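Local coordinates for beta-lactamase (Sebaldella termitidis, PDB 6N1N), which probably hydrolyses beta-lactam antibiotics such as penicillins to substituted beta-amino acids, as a class D serine beta-lactamase working through an acyl-ester intermediate, at residues Lys20-Val25 / Arg219-Ser224; Met74-Ile79 / Ala100-Met105; Tyr184-Lys189 / Gly205-Lys210. All coordinates share one frame; numbering follows the deposited sequence. Where two conformers were deposited one is given.

Contact 1 (20-25 with 219-224) spans most of the chain: it opens just after the first helix, 11-18, and closes where strand 212-222 ends, pairing strands 22-29 and 212-222 inside the mixed sheet. Both other contacts form within that long loop, one after the other. Contact 2 (74-79 with 100-105) closes a short loop in the helical part of the chain, setting an irregular run against the start of helix 101-108. Contact 3 (184-189 with 205-210) follows, zipping up the hairpin of strands 184-195 and 198-209. Strand 198-209 neighbours 212-222, so contacts 1 and 3 belong to one sheet, with centres about 22 Å apart.

Contact 1 of 3, residues Lys20-Val25 / Arg219-Ser224; sequences KITGSV and RIINAS
Ile21 reaches across to Ile220 just past helix 11-18, whose end is closed by a Schellman motif with Lys20 as C-prime residue. Its CG1 lies between the backbone N and the carbonyl carbon (chi1 47°), while CG2, beside the backbone N, is the branch that touches Ile220 CG2 at 3.7 Å. The two branched chains pass at a slant and both pack on Leu238 of helix 228-245, a place that suits bulky aliphatic residues. Thr22 begins the antiparallel pairing of strands 22-29 and 212-222 in the central sheet, as a hydrogen-bonded pair with Ile221. Ile221 N gives a nearly straight bond of 2.9 Å to Thr22 O, and Thr22 N answers with a longer one of 3.2 Å to Ile221 O. Thr22, beta-branched as suits an exposed strand position, rests its OG1 3.3 Å from Ile221 CB. Gly23, in a non-hydrogen-bonded pair with Ile220, has a positive phi (91°) at which glycine is at home. Lacking a side chain, it lets its CA approach Arg219 O to 3.1 Å in a CA-H...O contact. Ser24 closes the register with Arg219: Ser24 N bonds Arg219 O at 3.0 Å, and Arg219 N returns a bond of 2.9 Å to Ser24 O. Their side chains share a face of the sheet but find their strongest polar partners beyond this pair: small, buried Ser24 bonds Asp42 through OG, and Arg219 NH2 the carbonyl of Ile45. Cohesion between the strands therefore comes chiefly from four main-chain hydrogen bonds, while the side chains fasten the pair to the neighbouring helix and loop.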
ATOM      1  N   LYS A  20      18.893 -11.923   3.803  1.00 16.56           N
ATOM      2  CA  LYS A  20      18.480 -12.648   5.001  1.00 18.59           C
ATOM      3  C   LYS A  20      17.068 -12.261   5.433  1.00 19.84           C
ATOM      4  O   LYS A  20      16.782 -12.023   6.614  1.00 20.91           O
ATOM      5  CB  LYS A  20      19.491 -12.447   6.123  1.00 18.91           C
ATOM      6  CG  LYS A  20      20.840 -13.070   5.801  1.00 19.00           C
ATOM      7  CD  LYS A  20      21.852 -12.838   6.914  1.00 17.33           C
ATOM      8  CE  LYS A  20      23.185 -13.459   6.537  1.00 23.86           C
ATOM      9  NZ  LYS A  20      24.233 -13.116   7.520  1.00 19.35           N
ATOM     10  N   ILE A  21      16.157 -12.280   4.464  1.00 19.18           N
ATOM     11  CA  ILE A  21      14.753 -11.987   4.708  1.00 21.91           C
ATOM     12  C   ILE A  21      13.898 -13.047   4.044  1.00 15.60           C
ATOM     13  O   ILE A  21      14.291 -13.682   3.061  1.00 18.71           O
ATOM     14  CB  ILE A  21      14.361 -10.595   4.177  1.00 27.21           C
ATOM     15  CG1 ILE A  21      14.906 -10.440   2.751  1.00 19.18           C
ATOM     16  CG2 ILE A  21      14.870  -9.531   5.118  1.00 19.16           C
ATOM     17  CD1 ILE A  21      14.419  -9.203   2.058  1.00 17.90           C
ATOM     18  N   THR A  22      12.718 -13.242   4.599  1.00 17.02           N
ATOM     19  CA  THR A  22      11.704 -14.008   3.921  1.00 22.18           C
ATOM     20  C   THR A  22      10.610 -13.035   3.502  1.00 13.42           C
ATOM     21  O   THR A  22      10.813 -11.809   3.504  1.00 16.26           O
ATOM     22  CB  THR A  22      11.229 -15.160   4.822  1.00 20.19           C
ATOM     23  OG1 THR A  22      10.628 -14.677   6.033  1.00 18.34           O
ATOM     24  CG2 THR A  22      12.430 -16.041   5.164  1.00 20.23           C
ATOM     25  N   GLY A  23       9.449 -13.568   3.176  1.00 15.78           N
ATOM     26  CA  GLY A  23       8.447 -12.797   2.469  1.00 18.21           C
ATOM     27  C   GLY A  23       8.638 -12.972   0.977  1.00 17.21           C
ATOM     28  O   GLY A  23       9.310 -13.903   0.519  1.00 14.66           O
ATOM     29  N   SER A  24       8.075 -12.042   0.217  1.00 11.77           N
ATOM     30  CA  SER A  24       8.030 -12.259  -1.220  1.00 13.80           C
ATOM     31  C   SER A  24       7.730 -10.969  -1.949  1.00 11.47           C
ATOM     32  O   SER A  24       7.289  -9.962  -1.369  1.00  8.81           O
ATOM     33  CB  SER A  24       6.975 -13.301  -1.571  1.00 12.94           C
ATOM     34  OG  SER A  24       5.707 -12.865  -1.143  1.00 15.49           O
ATOM     35  N   VAL A  25       7.940 -11.038  -3.269  1.00 12.11           N
ATOM     36  CA  VAL A  25       7.509 -10.032  -4.221  1.00 11.23           C
ATOM     37  C   VAL A  25       6.529 -10.699  -5.173  1.00 11.73           C
ATOM     38  O   VAL A  25       6.785 -11.805  -5.659  1.00 10.43           O
ATOM     39  CB  VAL A  25       8.693  -9.433  -4.991  1.00 12.40           C
ATOM     40  CG1 VAL A  25       9.514 -10.505  -5.628  1.00 14.69           C
ATOM     41  CG2 VAL A  25       8.203  -8.459  -6.064  1.00 17.38           C
ATOM     42  N   ARG A 219       6.436  -7.743   0.272  1.00 11.08           N
ATOM     43  CA  ARG A 219       6.208  -7.854   1.704  1.00 11.67           C
ATOM     44  C   ARG A 219       7.357  -8.635   2.309  1.00 13.81           C
ATOM     45  O   ARG A 219       7.466  -9.859   2.133  1.00 14.62           O
ATOM     46  CB  ARG A 219       4.871  -8.494   2.029  1.00  9.42           C
ATOM     47  CG  ARG A 219       4.570  -8.373   3.501  1.00 17.19           C
ATOM     48  CD  ARG A 219       3.256  -8.988   3.883  1.00 16.62           C
ATOM     49  NE  ARG A 219       3.162 -10.410   3.569  1.00 13.03           N
ATOM     50  CZ  ARG A 219       2.018 -11.091   3.548  1.00 18.87           C
ATOM     51  NH1 ARG A 219       0.843 -10.494   3.821  1.00 14.60           N
ATOM     52  NH2 ARG A 219       2.050 -12.378   3.236  1.00 17.63           N
ATOM     53  N   ILE A 220       8.168  -7.920   3.056  1.00 14.70           N
ATOM     54  CA  ILE A 220       9.352  -8.445   3.700  1.00  9.93           C
ATOM     55  C   ILE A 220       8.974  -8.919   5.085  1.00 11.57           C
ATOM     56  O   ILE A 220       8.259  -8.218   5.820  1.00 13.95           O
ATOM     57  CB  ILE A 220      10.436  -7.355   3.779  1.00 11.38           C
ATOM     58  CG1 ILE A 220      10.859  -6.973   2.357  1.00 14.07           C
ATOM     59  CG2 ILE A 220      11.615  -7.790   4.647  1.00 18.59           C
ATOM     60  CD1 ILE A 220      11.639  -5.690   2.301  1.00 19.52           C
ATOM     61  N   ILE A 221       9.444 -10.109   5.438  1.00 13.49           N
ATOM     62  CA  ILE A 221       9.335 -10.631   6.789  1.00 13.38           C
ATOM     63  C   ILE A 221      10.739 -10.636   7.367  1.00 17.71           C
ATOM     64  O   ILE A 221      11.665 -11.172   6.755  1.00 16.44           O
ATOM     65  CB  ILE A 221       8.732 -12.045   6.821  1.00 14.62           C
ATOM     66  CG1 ILE A 221       7.399 -12.083   6.082  1.00 20.74           C
ATOM     67  CG2 ILE A 221       8.609 -12.528   8.267  1.00 19.35           C
ATOM     68  CD1 ILE A 221       6.343 -11.169   6.662  1.00 23.12           C
ATOM     69  N   ASN A 222      10.899 -10.018   8.521  1.00 17.59           N
ATOM     70  CA  ASN A 222      12.207  -9.872   9.123  1.00 17.27           C
ATOM     71  C   ASN A 222      12.081 -10.162  10.602  1.00 18.41           C
ATOM     72  O   ASN A 222      11.289  -9.517  11.293  1.00 16.80           O
ATOM     73  CB  ASN A 222      12.752  -8.469   8.908  1.00 16.80           C
ATOM     74  CG  ASN A 222      14.004  -8.234   9.675  1.00 19.28           C
ATOM     75  OD1 ASN A 222      14.935  -9.062   9.639  1.00 19.02           O
ATOM     76  ND2 ASN A 222      14.053  -7.123  10.396  1.00 19.04           N
ATOM     77  N   ALA A 223      12.871 -11.119  11.077  1.00 27.73           N
ATOM     78  CA  ALA A 223      12.966 -11.409  12.497  1.00 32.28           C
ATOM     79  C   ALA A 223      14.078 -10.633  13.194  1.00 23.98           C
ATOM     80  O   ALA A 223      14.081 -10.566  14.429  1.00 28.72           O
ATOM     81  CB  ALA A 223      13.187 -12.909  12.700  1.00 38.71           C
ATOM     82  N   SER A 224      15.009 -10.038  12.446  1.00 21.83           N
ATOM     83  CA  SER A 224      16.176  -9.398  13.045  1.00 23.87           C
ATOM     84  C   SER A 224      15.883  -7.946  13.420  1.00 17.16           C
ATOM     85  O   SER A 224      15.730  -7.078  12.557  1.00 20.63           O
ATOM     86  CB  SER A 224      17.377  -9.447  12.107  1.00 22.90           C
ATOM     87  OG  SER A 224      18.391  -8.589  12.590  1.00 23.35           O
TER
HETATM   88  O   HOH W   1      14.477 -12.757   8.904  1.00 23.69           O

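Contact 2 of 3, residues Met74-Ile79 / Ala100-Met105; sequences MEWDGI and ALWFYM
Met74, present as selenomethionine, hooks over the ring of Phe103. The chain bends at its last torsion (chi3 -98°), which brings CE above the middle of the ring, 3.7 Å from the centroid in a CH-pi contact. SE hangs over the same ring in a Met-aromatic contact, 4.1 Å from the centroid, and also lies 3.5 Å from Phe103 O, while CB rests against Phe103 CE1. The long, unbranched methionine chain, here with selenium in place of sulfur, suits this place, since it can follow both the ring and the main-chain carbonyl of Phe103. Phe103 also touches Phe61 of helix 56-63 and Leu92 and Ala95 of helix 92-98, so the loop's hook joins a cluster of helices in the helical part of the serine beta-lactamase/penicillin-binding protein transpeptidase fold. The second bump is Trp102, whose six-membered ring pushes its outer corner into the bend of the 74-76 backbone. There CH2 lies 3.7 Å from Met74 O, which meets the ring at its edge, and 3.7 Å from Trp76 CA; CZ3 reaches Glu75 O. Trp102 NE1 donates a hydrogen bond to Trp86 O. Trp76 flanks the intruding ring obliquely, their planes 44° apart, with Trp76 CB 4.0 Å from Trp102 CZ2. Beyond Trp76 the loop folds back on itself: Gly78, whose positive phi favours glycine, sets CA over the centre of the Trp76 ring, and Trp76 NE1 bonds Ile79 O in the ring plane.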
HETATM    1  N   MSE A  74      -6.246  19.651   7.682  1.00 13.91           N
HETATM    2  CA  MSE A  74      -6.812  19.235   8.951  1.00 19.11           C
HETATM    3  C   MSE A  74      -5.968  19.867  10.062  1.00 19.01           C
HETATM    4  O   MSE A  74      -4.757  19.998   9.917  1.00 17.26           O
HETATM    5  CB  MSE A  74      -6.811  17.720   9.019  1.00 22.38           C
HETATM    6  CG  MSE A  74      -7.996  17.143   9.654  1.00 37.46           C
HETATM    7 SE   MSE A  74      -7.615  15.259   9.881  1.00 35.59          SE
HETATM    8  CE  MSE A  74      -8.561  14.624   8.298  1.00 21.38           C
ATOM      9  N   GLU A  75      -6.603  20.269  11.172  1.00 18.82           N
ATOM     10  CA  GLU A  75      -5.921  21.011  12.222  1.00 22.58           C
ATOM     11  C   GLU A  75      -5.104  20.086  13.122  1.00 16.52           C
ATOM     12  O   GLU A  75      -5.625  19.102  13.665  1.00 18.96           O
ATOM     13  CB  GLU A  75      -6.935  21.792  13.064  1.00 33.22           C
ATOM     14  CG  GLU A  75      -6.306  22.566  14.226  1.00 47.95           C
ATOM     15  CD  GLU A  75      -7.331  23.272  15.104  1.00 59.94           C
ATOM     16  OE1 GLU A  75      -8.381  22.667  15.415  1.00 57.43           O
ATOM     17  OE2 GLU A  75      -7.077  24.437  15.479  1.00 60.44           O
ATOM     18  N   TRP A  76      -3.830  20.426  13.278  1.00 18.36           N
ATOM     19  CA  TRP A  76      -2.915  19.713  14.165  1.00 22.33           C
ATOM     20  C   TRP A  76      -3.225  20.070  15.611  1.00 22.74           C
ATOM     21  O   TRP A  76      -3.503  21.225  15.926  1.00 24.07           O
ATOM     22  CB  TRP A  76      -1.481  20.100  13.799  1.00 20.55           C
ATOM     23  CG  TRP A  76      -0.396  19.669  14.746  1.00 20.47           C
ATOM     24  CD1 TRP A  76      -0.151  18.408  15.204  1.00 16.82           C
ATOM     25  CD2 TRP A  76       0.621  20.505  15.308  1.00 23.12           C
ATOM     26  NE1 TRP A  76       0.948  18.413  16.037  1.00 17.91           N
ATOM     27  CE2 TRP A  76       1.437  19.688  16.112  1.00 20.95           C
ATOM     28  CE3 TRP A  76       0.912  21.866  15.217  1.00 20.16           C
ATOM     29  CZ2 TRP A  76       2.528  20.190  16.814  1.00 31.62           C
ATOM     30  CZ3 TRP A  76       1.983  22.360  15.916  1.00 28.37           C
ATOM     31  CH2 TRP A  76       2.778  21.525  16.707  1.00 29.74           C
ATOM     32  N   ASP A  77      -3.205  19.064  16.489  1.00 17.83           N
ATOM     33  CA  ASP A  77      -3.516  19.307  17.898  1.00 15.71           C
ATOM     34  C   ASP A  77      -2.380  19.971  18.661  1.00 24.39           C
ATOM     35  O   ASP A  77      -2.510  20.158  19.874  1.00 29.78           O
ATOM     36  CB  ASP A  77      -3.928  18.002  18.583  1.00 23.02           C
ATOM     37  CG  ASP A  77      -2.907  16.895  18.420  1.00 17.55           C
ATOM     38  OD1 ASP A  77      -1.738  17.218  18.088  1.00 26.96           O
ATOM     39  OD2 ASP A  77      -3.281  15.710  18.600  1.00 20.12           O
ATOM     40  N   GLY A  78      -1.295  20.363  18.007  1.00 21.31           N
ATOM     41  CA  GLY A  78      -0.187  20.993  18.694  1.00 21.32           C
ATOM     42  C   GLY A  78       0.703  20.076  19.514  1.00 18.14           C
ATOM     43  O   GLY A  78       1.651  20.569  20.136  1.00 24.89           O
ATOM     44  N   ILE A  79       0.439  18.771  19.537  1.00 22.57           N
ATOM     45  CA  ILE A  79       1.275  17.808  20.253  1.00 19.46           C
ATOM     46  C   ILE A  79       2.493  17.483  19.396  1.00 25.65           C
ATOM     47  O   ILE A  79       2.355  17.034  18.256  1.00 17.53           O
ATOM     48  CB  ILE A  79       0.475  16.536  20.576  1.00 19.71           C
ATOM     49  CG1 ILE A  79      -0.771  16.898  21.392  1.00 26.83           C
ATOM     50  CG2 ILE A  79       1.355  15.482  21.279  1.00 23.06           C
ATOM     51  CD1 ILE A  79      -1.674  15.748  21.668  1.00 24.58           C
ATOM     52  N   ALA A 100       1.389  10.350   7.844  1.00  8.66           N
ATOM     53  CA  ALA A 100       0.992  10.976   9.109  1.00 11.56           C
ATOM     54  C   ALA A 100      -0.202  10.239   9.707  1.00 14.06           C
ATOM     55  O   ALA A 100      -1.357  10.507   9.370  1.00 11.20           O
ATOM     56  CB  ALA A 100       0.679  12.452   8.902  1.00 11.12           C
ATOM     57  N   LEU A 101       0.081   9.306  10.620  1.00 12.46           N
ATOM     58  CA  LEU A 101      -0.977   8.505  11.216  1.00 12.90           C
ATOM     59  C   LEU A 101      -2.036   9.379  11.865  1.00 11.20           C
ATOM     60  O   LEU A 101      -3.231   9.104  11.732  1.00 12.38           O
ATOM     61  CB  LEU A 101      -0.382   7.525  12.231  1.00 16.37           C
ATOM     62  CG  LEU A 101      -1.419   6.656  12.950  1.00 18.06           C
ATOM     63  CD1 LEU A 101      -2.192   5.712  12.016  1.00 24.93           C
ATOM     64  CD2 LEU A 101      -0.727   5.868  14.058  1.00 22.23           C
ATOM     65  N   TRP A 102      -1.635  10.468  12.545  1.00 11.05           N
ATOM     66  CA  TRP A 102      -2.622  11.252  13.284  1.00 12.51           C
ATOM     67  C   TRP A 102      -3.731  11.778  12.377  1.00 15.23           C
ATOM     68  O   TRP A 102      -4.898  11.844  12.794  1.00 13.87           O
ATOM     69  CB  TRP A 102      -1.962  12.403  14.060  1.00 16.80           C
ATOM     70  CG  TRP A 102      -1.465  13.651  13.275  1.00 10.99           C
ATOM     71  CD1 TRP A 102      -0.157  13.956  12.985  1.00 12.84           C
ATOM     72  CD2 TRP A 102      -2.247  14.735  12.751  1.00 11.04           C
ATOM     73  NE1 TRP A 102      -0.083  15.151  12.311  1.00 14.23           N
ATOM     74  CE2 TRP A 102      -1.352  15.654  12.161  1.00 11.84           C
ATOM     75  CE3 TRP A 102      -3.618  15.031  12.738  1.00 13.51           C
ATOM     76  CZ2 TRP A 102      -1.782  16.831  11.556  1.00 12.89           C
ATOM     77  CZ3 TRP A 102      -4.036  16.189  12.133  1.00 14.18           C
ATOM     78  CH2 TRP A 102      -3.130  17.074  11.541  1.00 14.14           C
ATOM     79  N   PHE A 103      -3.399  12.139  11.134  1.00 11.46           N
ATOM     80  CA  PHE A 103      -4.374  12.682  10.207  1.00 11.44           C
ATOM     81  C   PHE A 103      -5.409  11.630   9.842  1.00 12.26           C
ATOM     82  O   PHE A 103      -6.617  11.911   9.846  1.00 11.40           O
ATOM     83  CB  PHE A 103      -3.632  13.210   8.976  1.00 12.05           C
ATOM     84  CG  PHE A 103      -4.502  13.673   7.823  1.00 12.58           C
ATOM     85  CD1 PHE A 103      -4.617  15.027   7.530  1.00 13.92           C
ATOM     86  CD2 PHE A 103      -5.115  12.758   6.967  1.00 10.18           C
ATOM     87  CE1 PHE A 103      -5.349  15.462   6.444  1.00 15.22           C
ATOM     88  CE2 PHE A 103      -5.877  13.199   5.876  1.00 13.13           C
ATOM     89  CZ  PHE A 103      -5.986  14.538   5.625  1.00 14.28           C
ATOM     90  N   TYR A 104      -4.960  10.404   9.579  1.00 10.27           N
ATOM     91  CA  TYR A 104      -5.897   9.336   9.244  1.00 11.34           C
ATOM     92  C   TYR A 104      -6.704   8.878  10.452  1.00 12.80           C
ATOM     93  O   TYR A 104      -7.894   8.579  10.315  1.00 12.57           O
ATOM     94  CB  TYR A 104      -5.135   8.203   8.572  1.00 12.17           C
ATOM     95  CG  TYR A 104      -4.732   8.593   7.166  1.00 11.72           C
ATOM     96  CD1 TYR A 104      -5.604   8.430   6.099  1.00  8.47           C
ATOM     97  CD2 TYR A 104      -3.485   9.155   6.908  1.00 10.98           C
ATOM     98  CE1 TYR A 104      -5.246   8.810   4.786  1.00  8.60           C
ATOM     99  CE2 TYR A 104      -3.113   9.530   5.622  1.00 14.26           C
ATOM    100  CZ  TYR A 104      -3.995   9.351   4.560  1.00  8.39           C
ATOM    101  OH  TYR A 104      -3.610   9.729   3.283  1.00 10.98           O
HETATM  102  N   MSE A 105      -6.087   8.808  11.632  0.50 13.30           N
HETATM  103  CA  MSE A 105      -6.831   8.497  12.862  0.50 13.32           C
HETATM  104  C   MSE A 105      -7.918   9.542  13.139  0.50 13.34           C
HETATM  105  O   MSE A 105      -9.045   9.199  13.508  0.50 14.59           O
HETATM  106  CB  MSE A 105      -5.879   8.396  14.056  0.50 15.44           C
HETATM  107  CG  MSE A 105      -4.876   7.269  13.923  0.50 21.04           C
HETATM  108 SE   MSE A 105      -3.757   7.077  15.530  0.50 46.02          SE
HETATM  109  CE  MSE A 105      -2.861   8.777  15.544  0.50 28.33           C
TER

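Contact 3 of 3, residues Tyr184-Lys189 / Gly205-Lys210; sequences YTLRGK and GYIEAK
Arg187 and Tyr206 form a hydrogen-bonded pair in the antiparallel beta hairpin of strands 184-195 and 198-209, part of the central sheet of the serine beta-lactamase fold. The first strand runs into Lys189, which opens the Lys-Thr-Gly motif of this family and lies beside Ser51, the predicted nucleophile. Thr185 and Glu208 make a second hydrogen-bonded pair; between the two, Leu186 faces Ile207 on the side covered by helix 228-245. There Ile207 CD1 also lies 3.8 Å from Tyr184 CD1, aliphatic against aromatic. At the other end the backbone angles of Gly205 themselves call for glycine; a CB would run into Arg187 O, which its CA approaches to 3.1 Å.

On the opposite face the Arg187 side chain can be followed atom by atom. CB sits 3.7 Å from Tyr206 O. CG lies beside the backbone N (chi1 -66°), and from there the chain extends as far as NE alongside the tyrosine, pointing the same way. CD touches Tyr206 CZ at 3.5 Å, and NE comes near Tyr206 OH while donating a hydrogen bond to the carbonyl O of Lys173. The guanidinium lies only 19° from parallel to the phenol ring, with Tyr206 OH over one of its faces. A long, flat cation suits this place, since its stem can pack on the ring and its N-H groups still reach acceptors in its own plane. NH1 makes a salt bridge of 2.9 Å to Glu208 OE1, meeting the carboxylate from above its plane, and also donates to a water that bonds Thr185 O and Tyr206 O. NH2 donates to a second water, which donates in turn to Glu208 OE1, its oxygen 2.6 Å from that atom.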
ATOM      1  N   TYR A 184       8.954   6.044 -16.549  1.00 12.43           N
ATOM      2  CA  TYR A 184       7.919   5.386 -15.764  1.00 10.46           C
ATOM      3  C   TYR A 184       7.295   6.371 -14.795  1.00  9.02           C
ATOM      4  O   TYR A 184       7.912   7.358 -14.410  1.00 10.81           O
ATOM      5  CB  TYR A 184       8.482   4.195 -14.964  1.00 10.32           C
ATOM      6  CG  TYR A 184       9.566   4.537 -13.970  1.00 10.61           C
ATOM      7  CD1 TYR A 184       9.265   5.044 -12.728  1.00 10.32           C
ATOM      8  CD2 TYR A 184      10.902   4.308 -14.275  1.00 17.89           C
ATOM      9  CE1 TYR A 184      10.283   5.343 -11.811  1.00 12.89           C
ATOM     10  CE2 TYR A 184      11.907   4.586 -13.386  1.00 18.02           C
ATOM     11  CZ  TYR A 184      11.604   5.096 -12.156  1.00 18.81           C
ATOM     12  OH  TYR A 184      12.630   5.382 -11.268  1.00 20.84           O
ATOM     13  N   THR A 185       6.071   6.037 -14.376  1.00 11.30           N
ATOM     14  CA  THR A 185       5.369   6.722 -13.300  1.00  8.61           C
ATOM     15  C   THR A 185       5.090   5.670 -12.241  1.00  9.08           C
ATOM     16  O   THR A 185       4.386   4.685 -12.511  1.00 10.40           O
ATOM     17  CB  THR A 185       4.054   7.355 -13.758  1.00 10.26           C
ATOM     18  OG1 THR A 185       4.333   8.311 -14.777  1.00 12.08           O
ATOM     19  CG2 THR A 185       3.346   8.049 -12.602  1.00 10.72           C
ATOM     20  N   LEU A 186       5.659   5.874 -11.065  1.00  9.42           N
ATOM     21  CA  LEU A 186       5.561   4.943  -9.963  1.00 10.32           C
ATOM     22  C   LEU A 186       4.597   5.459  -8.906  1.00  7.56           C
ATOM     23  O   LEU A 186       4.726   6.589  -8.428  1.00 10.59           O
ATOM     24  CB  LEU A 186       6.955   4.735  -9.367  1.00 12.29           C
ATOM     25  CG  LEU A 186       7.046   3.913  -8.090  1.00 10.96           C
ATOM     26  CD1 LEU A 186       6.625   2.435  -8.362  1.00 14.30           C
ATOM     27  CD2 LEU A 186       8.448   4.007  -7.482  1.00 17.69           C
ATOM     28  N   ARG A 187       3.638   4.618  -8.529  1.00 10.79           N
ATOM     29  CA  ARG A 187       2.765   4.854  -7.387  1.00 10.04           C
ATOM     30  C   ARG A 187       3.028   3.734  -6.385  1.00  9.12           C
ATOM     31  O   ARG A 187       2.764   2.570  -6.671  1.00 12.72           O
ATOM     32  CB  ARG A 187       1.299   4.861  -7.815  1.00 11.88           C
ATOM     33  CG  ARG A 187       0.938   6.001  -8.715  1.00  9.90           C
ATOM     34  CD  ARG A 187      -0.422   5.820  -9.352  1.00 10.60           C
ATOM     35  NE  ARG A 187      -0.843   7.004 -10.093  1.00 11.72           N
ATOM     36  CZ  ARG A 187      -0.576   7.248 -11.366  1.00 10.84           C
ATOM     37  NH1 ARG A 187       0.127   6.384 -12.075  1.00 12.37           N
ATOM     38  NH2 ARG A 187      -1.017   8.376 -11.926  1.00 16.83           N
ATOM     39  N   GLY A 188       3.618   4.055  -5.239  1.00 25.27           N
ATOM     40  CA  GLY A 188       3.917   3.015  -4.272  1.00 31.45           C
ATOM     41  C   GLY A 188       3.796   3.555  -2.867  1.00 21.43           C
ATOM     42  O   GLY A 188       4.104   4.731  -2.640  1.00 16.61           O
ATOM     43  N   LYS A 189       3.318   2.734  -1.936  1.00 14.60           N
ATOM     44  CA  LYS A 189       3.113   3.153  -0.546  1.00 11.32           C
ATOM     45  C   LYS A 189       3.705   2.086   0.358  1.00 10.16           C
ATOM     46  O   LYS A 189       3.480   0.882   0.160  1.00  9.80           O
ATOM     47  CB  LYS A 189       1.636   3.370  -0.191  1.00 12.75           C
ATOM     48  CG  LYS A 189       1.348   3.797   1.265  1.00 20.92           C
ATOM     49  CD  LYS A 189       1.730   5.250   1.488  1.00 25.55           C
ATOM     50  CE  LYS A 189       1.724   5.640   2.976  1.00 31.29           C
ATOM     51  NZ  LYS A 189       2.954   5.164   3.715  1.00 28.41           N
ATOM     52  N   GLY A 205       1.731  -1.055  -4.779  1.00  9.02           N
ATOM     53  CA  GLY A 205       1.352  -0.012  -5.714  1.00  9.72           C
ATOM     54  C   GLY A 205       1.329  -0.537  -7.137  1.00  7.74           C
ATOM     55  O   GLY A 205       1.066  -1.713  -7.376  1.00  9.42           O
ATOM     56  N   TYR A 206       1.604   0.368  -8.073  1.00  7.40           N
ATOM     57  CA  TYR A 206       1.717  -0.021  -9.466  1.00  7.71           C
ATOM     58  C   TYR A 206       2.615   0.973 -10.175  1.00  9.24           C
ATOM     59  O   TYR A 206       2.734   2.135  -9.779  1.00  8.30           O
ATOM     60  CB  TYR A 206       0.349  -0.155 -10.160  1.00 10.19           C
ATOM     61  CG  TYR A 206      -0.553   1.065 -10.344  1.00  9.55           C
ATOM     62  CD1 TYR A 206      -0.471   1.853 -11.491  1.00  9.50           C
ATOM     63  CD2 TYR A 206      -1.552   1.362  -9.437  1.00  7.94           C
ATOM     64  CE1 TYR A 206      -1.347   2.921 -11.705  1.00  7.23           C
ATOM     65  CE2 TYR A 206      -2.424   2.466  -9.631  1.00 10.70           C
ATOM     66  CZ  TYR A 206      -2.306   3.242 -10.765  1.00 10.62           C
ATOM     67  OH  TYR A 206      -3.187   4.299 -10.990  1.00 10.72           O
ATOM     68  N   ILE A 207       3.249   0.491 -11.231  1.00  9.69           N
ATOM     69  CA  ILE A 207       4.175   1.273 -12.028  1.00  7.49           C
ATOM     70  C   ILE A 207       3.705   1.226 -13.470  1.00 11.46           C
ATOM     71  O   ILE A 207       3.433   0.147 -14.010  1.00 11.81           O
ATOM     72  CB  ILE A 207       5.625   0.772 -11.884  1.00  9.16           C
ATOM     73  CG1 ILE A 207       6.569   1.750 -12.609  1.00 10.31           C
ATOM     74  CG2 ILE A 207       5.837  -0.673 -12.388  1.00 10.66           C
ATOM     75  CD1 ILE A 207       8.082   1.489 -12.316  1.00 11.70           C
ATOM     76  N   GLU A 208       3.597   2.406 -14.078  1.00  8.48           N
ATOM     77  CA  GLU A 208       3.279   2.571 -15.496  1.00  9.32           C
ATOM     78  C   GLU A 208       4.593   2.642 -16.262  1.00  9.47           C
ATOM     79  O   GLU A 208       5.392   3.564 -16.057  1.00 10.52           O
ATOM     80  CB  GLU A 208       2.451   3.841 -15.716  1.00  9.76           C
ATOM     81  CG  GLU A 208       1.080   3.776 -15.034  1.00  9.17           C
ATOM     82  CD  GLU A 208       0.248   5.054 -15.033  1.00 13.50           C
ATOM     83  OE1 GLU A 208       0.819   6.159 -14.926  1.00 14.68           O
ATOM     84  OE2 GLU A 208      -1.014   4.948 -15.110  1.00 12.74           O
ATOM     85  N   ALA A 209       4.806   1.679 -17.163  1.00  9.26           N
ATOM     86  CA  ALA A 209       6.067   1.556 -17.879  1.00 10.93           C
ATOM     87  C   ALA A 209       5.840   0.664 -19.087  1.00 13.96           C
ATOM     88  O   ALA A 209       5.011  -0.248 -19.042  1.00 11.70           O
ATOM     89  CB  ALA A 209       7.164   0.958 -16.998  1.00 13.30           C
ATOM     90  N   LYS A 210       6.602   0.917 -20.150  1.00 13.02           N
ATOM     91  CA  LYS A 210       6.677  -0.000 -21.297  1.00 13.19           C
ATOM     92  C   LYS A 210       5.314  -0.236 -21.933  1.00 13.41           C
ATOM     93  O   LYS A 210       4.966  -1.372 -22.283  1.00 14.42           O
ATOM     94  CB  LYS A 210       7.304  -1.341 -20.897  1.00 22.45           C
ATOM     95  CG  LYS A 210       8.755  -1.251 -20.433  1.00 35.66           C
ATOM     96  CD  LYS A 210       9.359  -2.636 -20.283  1.00 47.87           C
ATOM     97  CE  LYS A 210       9.765  -3.228 -21.625  1.00 59.37           C
ATOM     98  NZ  LYS A 210      10.110  -4.678 -21.507  1.00 68.71           N
TER
HETATM   99  O   HOH W   2       1.859   4.292 -11.542  1.00 10.19           O
HETATM  100  O   HOH W   3      -0.297   8.543 -14.668  1.00 14.75           O